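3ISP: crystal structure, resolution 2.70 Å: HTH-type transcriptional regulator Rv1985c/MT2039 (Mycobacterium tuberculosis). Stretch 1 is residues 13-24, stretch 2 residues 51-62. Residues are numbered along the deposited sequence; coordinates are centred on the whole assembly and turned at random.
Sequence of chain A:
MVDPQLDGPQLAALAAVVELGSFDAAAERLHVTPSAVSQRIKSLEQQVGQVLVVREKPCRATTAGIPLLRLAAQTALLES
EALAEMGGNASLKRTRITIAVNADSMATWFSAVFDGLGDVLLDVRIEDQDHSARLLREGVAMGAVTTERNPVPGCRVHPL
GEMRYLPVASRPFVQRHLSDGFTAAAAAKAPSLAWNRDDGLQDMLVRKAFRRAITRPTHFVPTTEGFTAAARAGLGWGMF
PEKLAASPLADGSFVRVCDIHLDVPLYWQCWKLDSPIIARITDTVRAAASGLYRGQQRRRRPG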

# COMPACT_ATOMS: atom_id res chain seq x y z
N ALA A 13 -18.90 19.42 11.23
CA ALA A 13 -18.60 18.33 12.16
C ALA A 13 -17.63 17.33 11.55
O ALA A 13 -16.60 16.99 12.15
CB ALA A 13 -19.88 17.64 12.56
N LEU A 14 -17.97 16.85 10.35
CA LEU A 14 -17.14 15.92 9.62
C LEU A 14 -15.71 16.44 9.52
O LEU A 14 -14.78 15.87 10.10
CB LEU A 14 -17.70 15.75 8.21
CG LEU A 14 -17.07 14.65 7.38
CD1 LEU A 14 -17.09 13.38 8.18
CD2 LEU A 14 -17.81 14.47 6.08
N ALA A 15 -15.57 17.53 8.77
CA ALA A 15 -14.28 18.13 8.45
C ALA A 15 -13.43 18.32 9.69
O ALA A 15 -12.21 18.14 9.65
CB ALA A 15 -14.47 19.46 7.73
N ALA A 16 -14.09 18.68 10.79
CA ALA A 16 -13.41 18.88 12.05
C ALA A 16 -12.95 17.55 12.62
O ALA A 16 -11.81 17.42 13.07
CB ALA A 16 -14.32 19.59 13.03
N VAL A 17 -13.82 16.56 12.56
CA VAL A 17 -13.50 15.25 13.11
C VAL A 17 -12.39 14.56 12.31
O VAL A 17 -11.61 13.79 12.87
CB VAL A 17 -14.74 14.34 13.16
CG1 VAL A 17 -14.35 12.92 13.52
CG2 VAL A 17 -15.73 14.88 14.18
N VAL A 18 -12.30 14.84 11.02
CA VAL A 18 -11.26 14.22 10.21
C VAL A 18 -9.93 14.96 10.28
O VAL A 18 -8.88 14.36 10.46
CB VAL A 18 -11.69 14.08 8.74
CG1 VAL A 18 -10.47 13.96 7.86
CG2 VAL A 18 -12.60 12.87 8.59
N GLU A 19 -9.98 16.28 10.15
CA GLU A 19 -8.77 17.09 10.22
C GLU A 19 -8.11 17.02 11.61
O GLU A 19 -6.92 17.28 11.75
CB GLU A 19 -9.08 18.54 9.84
CG GLU A 19 -7.86 19.39 9.53
CD GLU A 19 -8.22 20.71 8.84
OE1 GLU A 19 -9.38 20.84 8.38
OE2 GLU A 19 -7.35 21.60 8.77
N LEU A 20 -8.89 16.65 12.62
CA LEU A 20 -8.40 16.62 14.00
C LEU A 20 -8.26 15.22 14.57
O LEU A 20 -7.70 15.05 15.65
CB LEU A 20 -9.31 17.45 14.91
CG LEU A 20 -8.84 18.86 15.31
CD1 LEU A 20 -8.30 19.62 14.11
CD2 LEU A 20 -9.97 19.62 15.98
N GLY A 21 -8.80 14.23 13.87
CA GLY A 21 -8.69 12.83 14.27
C GLY A 21 -9.20 12.47 15.65
O GLY A 21 -8.55 11.72 16.38
N SER A 22 -10.37 12.99 16.02
CA SER A 22 -11.00 12.71 17.31
C SER A 22 -12.39 13.32 17.41
O SER A 22 -12.60 14.45 16.96
CB SER A 22 -10.14 13.25 18.45
OG SER A 22 -10.94 13.49 19.60
N PHE A 23 -13.33 12.60 18.00
CA PHE A 23 -14.68 13.14 18.22
C PHE A 23 -14.70 14.17 19.35
O PHE A 23 -15.37 15.19 19.26
CB PHE A 23 -15.68 12.02 18.50
CG PHE A 23 -16.34 11.45 17.27
CD1 PHE A 23 -15.58 10.92 16.24
CD2 PHE A 23 -17.72 11.44 17.15
CE1 PHE A 23 -16.19 10.39 15.12
CE2 PHE A 23 -18.33 10.91 16.03
CZ PHE A 23 -17.56 10.39 15.01
N ASP A 24 -13.95 13.88 20.42
CA ASP A 24 -13.84 14.78 21.56
C ASP A 24 -13.13 16.08 21.18
O ASP A 24 -13.56 17.17 21.54
CB ASP A 24 -13.11 14.10 22.72
CG ASP A 24 -14.04 13.28 23.60
OD1 ASP A 24 -15.27 13.31 23.36
OD2 ASP A 24 -13.54 12.60 24.52
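Stretch 2 (51-62) VLVVREKPCRAT

Stretch 2 folds back on itself as a hairpin-like turn and lies against the helix of stretch 1 and the turn that follows it. Its two arms are held together by Val 54 N to Arg 60 O at 3.0 Å and by Thr 62 N to Leu 52 O at 3.0 Å. Only short, weakly bonded strands form, about residues 53-54 and 60-61. No hydrogen bond joins the two stretches; the contact is one of packing, burying 502 Å² in all.

Cys 59 covers the most surface. Its CA-to-CB bond points toward stretch 1, with chi1 in the m rotamer. Cys 59 CB lies 3.4 Å from Val 17 O and 3.8 Å from Val 17 CG1. Cys 59 SG approaches the edge of the Phe 23 ring, 3.8 Å from Phe 23 CD1, and is 3.7 Å from Ser 22 N. The backbones come close here: Gly 21 CA is 4.0 Å from Cys 59 CA and 3.5 Å from Cys 59 N. Gly 21 leaves the helix with positive phi, a conformation that favours glycine.

Val 53 also points toward stretch 1, from the other arm. Val 53 CG2 is 3.1 Å from Leu 14 CD1, an apolar contact shorter than usual for two methyl groups. Val 53 CG1 is 4.0 Å from Val 17 CG1 and 4.2 Å from Phe 23 CE1, near the plane of the ring. Val 53 and Cys 59 thus both reach the Phe 23 ring edge. The CA-to-CB bond of Phe 23 points sideways, but the end of its side chain comes nearer. Phe 23 CZ also lies 3.8 Å from Arg 55 NE, at an oblique angle.

Val 18 meets the second arm, which passes it after Cys 59 and leaves the helix. Val 18 CG2 is 3.3 Å from Ala 61 N and 3.9 Å from Ala 61 CB. On the first arm, Leu 52 CB lies 4.2 Å from Leu 14 CD1. Arg 60 points its CA-to-CB bond away and remains exposed.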

# COMPACT_ATOMS: atom_id res chain seq x y z
N VAL A 51 -21.52 5.43 5.51
CA VAL A 51 -20.68 5.71 6.64
C VAL A 51 -19.59 6.63 6.12
O VAL A 51 -19.08 6.41 5.01
CB VAL A 51 -20.14 4.41 7.23
CG1 VAL A 51 -18.92 4.66 8.10
CG2 VAL A 51 -21.24 3.72 8.02
N LEU A 52 -19.25 7.67 6.89
CA LEU A 52 -18.38 8.75 6.41
C LEU A 52 -17.05 8.88 7.16
O LEU A 52 -16.08 9.44 6.63
CB LEU A 52 -19.12 10.08 6.45
CG LEU A 52 -20.31 10.18 5.51
CD1 LEU A 52 -21.06 11.48 5.72
CD2 LEU A 52 -19.86 10.05 4.08
N VAL A 53 -17.01 8.36 8.38
CA VAL A 53 -15.85 8.49 9.24
C VAL A 53 -15.54 7.17 9.91
O VAL A 53 -16.39 6.61 10.59
CB VAL A 53 -16.12 9.46 10.39
CG1 VAL A 53 -14.86 9.68 11.20
CG2 VAL A 53 -16.65 10.77 9.87
N VAL A 54 -14.32 6.68 9.74
CA VAL A 54 -13.88 5.57 10.56
C VAL A 54 -13.70 6.09 11.99
O VAL A 54 -12.93 7.02 12.23
CB VAL A 54 -12.56 5.00 10.05
CG1 VAL A 54 -12.43 3.56 10.50
CG2 VAL A 54 -12.51 5.08 8.54
N ARG A 55 -14.42 5.50 12.95
CA ARG A 55 -14.45 6.02 14.31
C ARG A 55 -13.17 5.75 15.10
O ARG A 55 -12.92 6.41 16.11
CB ARG A 55 -15.65 5.46 15.09
CG ARG A 55 -16.89 6.35 15.08
CD ARG A 55 -17.74 6.14 13.84
NE ARG A 55 -18.90 7.02 13.82
CZ ARG A 55 -19.78 7.07 12.82
NH1 ARG A 55 -19.62 6.28 11.76
NH2 ARG A 55 -20.82 7.89 12.88
N GLU A 56 -12.35 4.81 14.62
CA GLU A 56 -11.22 4.29 15.39
C GLU A 56 -10.05 5.24 15.61
O GLU A 56 -9.98 6.32 15.03
CB GLU A 56 -10.66 3.03 14.72
CG GLU A 56 -11.67 1.97 14.34
CD GLU A 56 -11.20 1.13 13.16
OE1 GLU A 56 -10.69 1.72 12.19
OE2 GLU A 56 -11.34 -0.12 13.20
N LYS A 57 -9.15 4.77 16.48
CA LYS A 57 -7.80 5.32 16.72
C LYS A 57 -7.63 6.79 16.30
O LYS A 57 -7.96 7.68 17.08
CB LYS A 57 -6.76 4.40 16.07
CG LYS A 57 -5.44 4.32 16.80
CD LYS A 57 -5.41 3.17 17.78
CE LYS A 57 -3.98 2.80 18.10
NZ LYS A 57 -3.20 2.66 16.84
N PRO A 58 -7.09 7.07 15.09
CA PRO A 58 -7.27 8.45 14.62
C PRO A 58 -8.42 8.48 13.62
O PRO A 58 -8.49 7.60 12.76
CB PRO A 58 -5.95 8.75 13.89
CG PRO A 58 -5.14 7.46 13.93
CD PRO A 58 -6.11 6.37 14.26
N CYS A 59 -9.31 9.46 13.72
CA CYS A 59 -10.46 9.50 12.83
C CYS A 59 -10.09 9.96 11.43
O CYS A 59 -9.49 11.02 11.25
CB CYS A 59 -11.55 10.40 13.41
SG CYS A 59 -12.09 9.90 15.04
N ARG A 60 -10.44 9.17 10.43
CA ARG A 60 -10.19 9.53 9.05
C ARG A 60 -11.47 9.39 8.23
O ARG A 60 -12.40 8.68 8.62
CB ARG A 60 -9.08 8.66 8.46
CG ARG A 60 -9.32 7.16 8.58
CD ARG A 60 -8.41 6.36 7.64
NE ARG A 60 -8.81 4.96 7.51
CZ ARG A 60 -8.62 4.03 8.45
NH1 ARG A 60 -8.06 4.35 9.62
NH2 ARG A 60 -9.01 2.78 8.24
N ALA A 61 -11.52 10.08 7.10
CA ALA A 61 -12.64 9.96 6.19
C ALA A 61 -12.64 8.59 5.52
O ALA A 61 -11.58 8.03 5.23
CB ALA A 61 -12.58 11.06 5.13
N THR A 62 -13.82 8.04 5.28
CA THR A 62 -13.94 6.88 4.43
C THR A 62 -13.87 7.40 3.02
O THR A 62 -13.91 8.60 2.79
CB THR A 62 -15.28 6.18 4.59
OG1 THR A 62 -16.33 7.09 4.27
CG2 THR A 62 -15.46 5.67 6.00